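Local coordinates for protein PROBABLE CHAIN-FATTY-ACID-CoA LIGASE FADD13 (Mycobacterium tuberculosis, PDB 3T5C) that belongs to the AMP-binding enzyme family of the ANL clan and is seen here as its large N-terminal domain, a mixed alpha/beta structure, at residues Q19-P24 against N63-C68; M7-A12 against Q34-A39. All coordinates share one frame; numbering follows the deposited sequence.

Contact 1 (Q19-P24 against N63-C68)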
# COMPACT_ATOMS: atom_id res chain seq x y z
N GLN A 19 6.26 -11.03 -16.26
CA GLN A 19 5.23 -9.99 -16.29
C GLN A 19 5.20 -9.34 -14.91
O GLN A 19 5.34 -10.02 -13.89
CB GLN A 19 3.85 -10.58 -16.59
CG GLN A 19 3.62 -10.99 -18.02
CD GLN A 19 2.19 -11.41 -18.26
OE1 GLN A 19 1.65 -12.23 -17.52
NE2 GLN A 19 1.56 -10.84 -19.27
N ALA A 20 5.03 -8.02 -14.88
CA ALA A 20 5.01 -7.29 -13.62
C ALA A 20 3.68 -6.60 -13.39
O ALA A 20 3.17 -6.55 -12.26
CB ALA A 20 6.14 -6.25 -13.61
N TYR A 21 3.11 -6.08 -14.47
CA TYR A 21 1.87 -5.34 -14.37
C TYR A 21 0.95 -5.70 -15.53
O TYR A 21 1.31 -5.49 -16.69
CB TYR A 21 2.18 -3.84 -14.39
CG TYR A 21 1.07 -2.96 -13.89
CD1 TYR A 21 0.94 -2.66 -12.54
CD2 TYR A 21 0.16 -2.40 -14.78
CE1 TYR A 21 -0.08 -1.83 -12.08
CE2 TYR A 21 -0.86 -1.56 -14.34
CZ TYR A 21 -0.97 -1.29 -12.98
OH TYR A 21 -1.99 -0.47 -12.55
N VAL A 22 -0.22 -6.23 -15.20
CA VAL A 22 -1.20 -6.62 -16.21
C VAL A 22 -2.55 -6.00 -15.88
O VAL A 22 -3.14 -6.31 -14.84
CB VAL A 22 -1.35 -8.15 -16.26
CG1 VAL A 22 -2.40 -8.54 -17.28
CG2 VAL A 22 -0.02 -8.79 -16.58
N GLU A 23 -3.04 -5.15 -16.77
CA GLU A 23 -4.32 -4.46 -16.59
C GLU A 23 -5.15 -4.61 -17.86
O GLU A 23 -5.16 -3.73 -18.71
CB GLU A 23 -4.05 -2.97 -16.32
CG GLU A 23 -5.04 -2.29 -15.40
CD GLU A 23 -4.63 -0.86 -15.06
OE1 GLU A 23 -4.78 0.02 -15.93
OE2 GLU A 23 -4.14 -0.63 -13.94
N PRO A 24 -5.87 -5.74 -17.99
CA PRO A 24 -6.71 -6.03 -19.16
C PRO A 24 -7.64 -4.90 -19.59
O PRO A 24 -7.71 -4.56 -20.78
CB PRO A 24 -7.49 -7.28 -18.73
CG PRO A 24 -6.52 -7.97 -17.83
CD PRO A 24 -6.00 -6.82 -16.99
N ASN A 63 -5.49 4.08 -10.26
CA ASN A 63 -4.50 3.01 -10.26
C ASN A 63 -3.97 2.87 -11.68
O ASN A 63 -4.75 2.94 -12.64
CB ASN A 63 -5.15 1.69 -9.82
CG ASN A 63 -5.42 1.64 -8.33
OD1 ASN A 63 -5.75 2.66 -7.71
ND2 ASN A 63 -5.29 0.45 -7.75
N SER A 64 -2.67 2.67 -11.83
CA SER A 64 -2.06 2.53 -13.15
C SER A 64 -0.58 2.22 -13.00
O SER A 64 -0.03 2.34 -11.91
CB SER A 64 -2.21 3.83 -13.93
OG SER A 64 -1.51 4.87 -13.27
N VAL A 65 0.07 1.83 -14.10
CA VAL A 65 1.50 1.53 -14.06
C VAL A 65 2.25 2.81 -13.73
O VAL A 65 3.29 2.78 -13.08
CB VAL A 65 2.05 1.04 -15.42
CG1 VAL A 65 3.12 -0.03 -15.17
CG2 VAL A 65 0.94 0.54 -16.30
N GLU A 66 1.72 3.92 -14.22
CA GLU A 66 2.33 5.23 -14.00
C GLU A 66 2.33 5.58 -12.51
O GLU A 66 3.32 6.09 -12.00
CB GLU A 66 1.57 6.30 -14.79
CG GLU A 66 0.28 5.81 -15.43
CD GLU A 66 0.41 5.56 -16.92
OE1 GLU A 66 1.26 4.75 -17.34
OE2 GLU A 66 -0.35 6.19 -17.68
N PHE A 67 1.23 5.28 -11.83
CA PHE A 67 1.13 5.55 -10.40
C PHE A 67 2.27 4.82 -9.70
O PHE A 67 3.00 5.39 -8.89
CB PHE A 67 -0.23 5.08 -9.86
CG PHE A 67 -0.54 5.50 -8.44
CD1 PHE A 67 -1.77 6.06 -8.12
CD2 PHE A 67 0.40 5.34 -7.42
CE1 PHE A 67 -2.08 6.44 -6.81
CE2 PHE A 67 0.10 5.73 -6.10
CZ PHE A 67 -1.13 6.28 -5.80
N CYS A 68 2.43 3.54 -10.04
CA CYS A 68 3.48 2.72 -9.44
C CYS A 68 4.87 3.20 -9.80
O CYS A 68 5.72 3.38 -8.92
CB CYS A 68 3.34 1.25 -9.88
SG CYS A 68 1.83 0.44 -9.29
O HOH W 1 -5.62 2.50 -15.05
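Val65, in the first turn of helix 65-77, lays both its methyl groups against the ring of Tyr21 on strand 19-23, and Tyr21 is the residue most covered by the facing segment. Its CG1 stands over one face of the ring, 4.1 Å from the centroid and 26° off the normal, a CH-pi contact. The other methyl, Val65 CG2, comes within 3.4 Å of Tyr21 CD2 and is just as near CE2. The first torsion of Tyr21 (chi1 -163°) turns the ring away from its backbone N and across to the start of the helix. Cys68, nearly one turn further on, adds a sulfur-aromatic contact: its SG approaches obliquely and lies 4.1 Å from Tyr21 CE1.

Polar groups gather at the far end of the ring. Tyr21 OH packs 3.1 Å from Ser64 CA, but spends its proton within its own strand, donating to Glu23 OE2 at 2.6 Å. It meets that oxygen on the syn side, 34° out of the carboxylate plane; Ser227 OG is also bonded to Glu23 OE2. The other carboxylate oxygen, Glu23 OE1, receives a water at 2.8 Å, and the same water donates to Asn63 O at 2.6 Å, bridging the strand to the loop that leads into the helix. The Asn63 amide is itself held by Leu204 O and Met206 N.

Within the helix start, Ser64 is the N-cap, its OG accepting from Phe67 N at 3.1 Å. Strand 19-23 lies between strands 28-31 and 224-227 of the mixed sheet, with a classic beta bulge, Ala20 and Tyr21 being set opposite the single residue Met30. Three groups around one buried carboxylate, a tyrosine hydroxyl, a serine and a water, are consistent with an ionised Glu23 linked through one water to the loop before the helix.

Contact 2 (M7-A12 against Q34-A39)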
# COMPACT_ATOMS: atom_id res chain seq x y z
N MET A 7 15.41 -1.88 -5.60
CA MET A 7 14.78 -3.19 -5.57
C MET A 7 14.04 -3.51 -6.87
O MET A 7 14.06 -4.65 -7.34
CB MET A 7 13.80 -3.30 -4.40
CG MET A 7 13.12 -4.66 -4.32
SD MET A 7 11.85 -4.73 -3.06
CE MET A 7 10.48 -4.11 -3.94
N LEU A 8 13.38 -2.50 -7.44
CA LEU A 8 12.66 -2.67 -8.70
C LEU A 8 13.70 -3.01 -9.77
O LEU A 8 13.49 -3.89 -10.60
CB LEU A 8 11.93 -1.38 -9.10
CG LEU A 8 10.63 -1.47 -9.93
CD1 LEU A 8 10.47 -0.22 -10.76
CD2 LEU A 8 10.65 -2.69 -10.82
N ARG A 9 14.83 -2.30 -9.74
CA ARG A 9 15.90 -2.53 -10.70
C ARG A 9 16.41 -3.96 -10.56
O ARG A 9 16.54 -4.69 -11.54
CB ARG A 9 17.06 -1.56 -10.45
CG ARG A 9 18.18 -1.63 -11.48
CD ARG A 9 19.38 -0.81 -11.04
NE ARG A 9 20.01 -1.39 -9.86
CZ ARG A 9 20.28 -0.72 -8.75
NH1 ARG A 9 19.97 0.57 -8.66
NH2 ARG A 9 20.84 -1.33 -7.72
N GLN A 10 16.68 -4.36 -9.32
CA GLN A 10 17.17 -5.70 -9.07
C GLN A 10 16.19 -6.78 -9.55
O GLN A 10 16.61 -7.83 -10.01
CB GLN A 10 17.50 -5.86 -7.58
CG GLN A 10 18.45 -4.77 -7.10
CD GLN A 10 18.54 -4.68 -5.60
OE1 GLN A 10 17.58 -4.96 -4.89
NE2 GLN A 10 19.71 -4.27 -5.10
N ARG A 11 14.89 -6.51 -9.45
CA ARG A 11 13.88 -7.46 -9.91
C ARG A 11 13.91 -7.50 -11.44
O ARG A 11 13.74 -8.56 -12.04
CB ARG A 11 12.48 -7.03 -9.47
CG ARG A 11 11.35 -7.99 -9.85
CD ARG A 11 11.23 -9.12 -8.83
NE ARG A 11 11.97 -10.31 -9.19
CZ ARG A 11 12.31 -11.27 -8.33
NH1 ARG A 11 12.00 -11.17 -7.04
NH2 ARG A 11 12.95 -12.34 -8.77
N ALA A 12 14.11 -6.35 -12.07
CA ALA A 12 14.19 -6.28 -13.53
C ALA A 12 15.47 -6.98 -14.01
O ALA A 12 15.55 -7.44 -15.15
CB ALA A 12 14.19 -4.83 -13.98
N GLN A 34 10.43 -3.65 -18.55
CA GLN A 34 9.72 -2.49 -19.08
C GLN A 34 9.21 -1.55 -17.98
O GLN A 34 9.24 -0.32 -18.15
CB GLN A 34 8.54 -2.94 -19.94
CG GLN A 34 8.93 -3.84 -21.11
CD GLN A 34 7.71 -4.45 -21.78
OE1 GLN A 34 6.80 -4.95 -21.12
NE2 GLN A 34 7.70 -4.42 -23.11
N MET A 35 8.74 -2.12 -16.87
CA MET A 35 8.22 -1.33 -15.76
C MET A 35 9.37 -0.58 -15.07
O MET A 35 9.18 0.52 -14.56
CB MET A 35 7.50 -2.24 -14.75
CG MET A 35 6.69 -1.50 -13.68
SD MET A 35 5.86 -2.60 -12.47
CE MET A 35 7.14 -2.88 -11.35
N ASN A 36 10.56 -1.17 -15.05
CA ASN A 36 11.71 -0.51 -14.45
C ASN A 36 12.16 0.62 -15.36
O ASN A 36 12.65 1.66 -14.89
CB ASN A 36 12.87 -1.50 -14.27
CG ASN A 36 14.04 -0.89 -13.52
OD1 ASN A 36 13.92 -0.51 -12.35
ND2 ASN A 36 15.19 -0.80 -14.19
N ALA A 37 12.01 0.43 -16.67
CA ALA A 37 12.39 1.47 -17.61
C ALA A 37 11.42 2.64 -17.48
O ALA A 37 11.84 3.80 -17.53
CB ALA A 37 12.38 0.94 -19.04
N LEU A 38 10.14 2.34 -17.31
CA LEU A 38 9.11 3.37 -17.17
C LEU A 38 9.34 4.13 -15.86
O LEU A 38 9.05 5.33 -15.77
CB LEU A 38 7.71 2.74 -17.15
CG LEU A 38 6.50 3.57 -17.62
CD1 LEU A 38 5.30 3.20 -16.77
CD2 LEU A 38 6.77 5.06 -17.53
N ALA A 39 9.84 3.43 -14.85
CA ALA A 39 10.14 4.02 -13.56
C ALA A 39 11.28 5.03 -13.73
O ALA A 39 11.26 6.10 -13.12
CB ALA A 39 10.56 2.95 -12.57
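Asn36 OD1 is hemmed in on helix 32-48 by partners of two kinds: Lys76 NZ, which hydrogen-bonds to it, and the backbone of helix 4-14, which merely packs on it. Across the contact this oxygen lies 3.3 Å from Arg9 CA and 3.8 Å from Leu8 CD1; Arg9 N is equally near, but the angle is too poor for a bond. The other end of the amide, Asn36 ND2, bonds to Glu148 OE1, so a polar group on both its branches holds the amide's rotation. Asn36 reaches the facing helix because its CG is anti to the backbone N (chi1 -174°). Arg9 runs beside it and points the same way, its guanidinium plane turned 85° from the amide, and it too touches Glu148.

The two helices run roughly antiparallel, their short segments inclined at 147° with axes 9.1 Å apart at closest approach. Strands 19-23 and 28-31, antiparallel neighbours at one end of the large mixed sheet, lie between them in the chain, giving a helix-strand-strand-helix unit.

On one flank of the amide the contact turns apolar. Leu8 forks: its CD2 meets Met35 CE at 3.6 Å, the two chains crossing at about a right angle, while its CD1 touches Ala39 CB at 3.7 Å. Met35 bends at its sulfur, which brings the methyl to the leucine. One turn along from Leu8, Ala12 fits its small CB against Asn36 CB at 3.6 Å, a spacing that lets the asparagine stem lie close to the facing helix. Tyr72 of helix 65-77 packs on both Leu8 and Ala39, and Cys69 of the same helix lies against Met35.

How the contacts relate
The two contacts illustrate how successive elements can interleave: in chain order their segments alternate, 7-12, 19-24, 34-39, 63-68, so neither contact closes before the other opens. Their centres lie about 12 Å apart, on the same side of the chain's centre. Helix 32-48 joins them directly: Met35 SD packs 3.8 Å from Ala20 CB, and Leu38 CD1 lies 4.1 Å from Val65 CB. Helix 65-77 serves both as well, since its first turn belongs to contact 1 while Tyr72 and Lys76, further along, reach contact 2. Through Met35, Leu38, Ala20 and Val65, then, apolar side chains of the two contacts pack on each other.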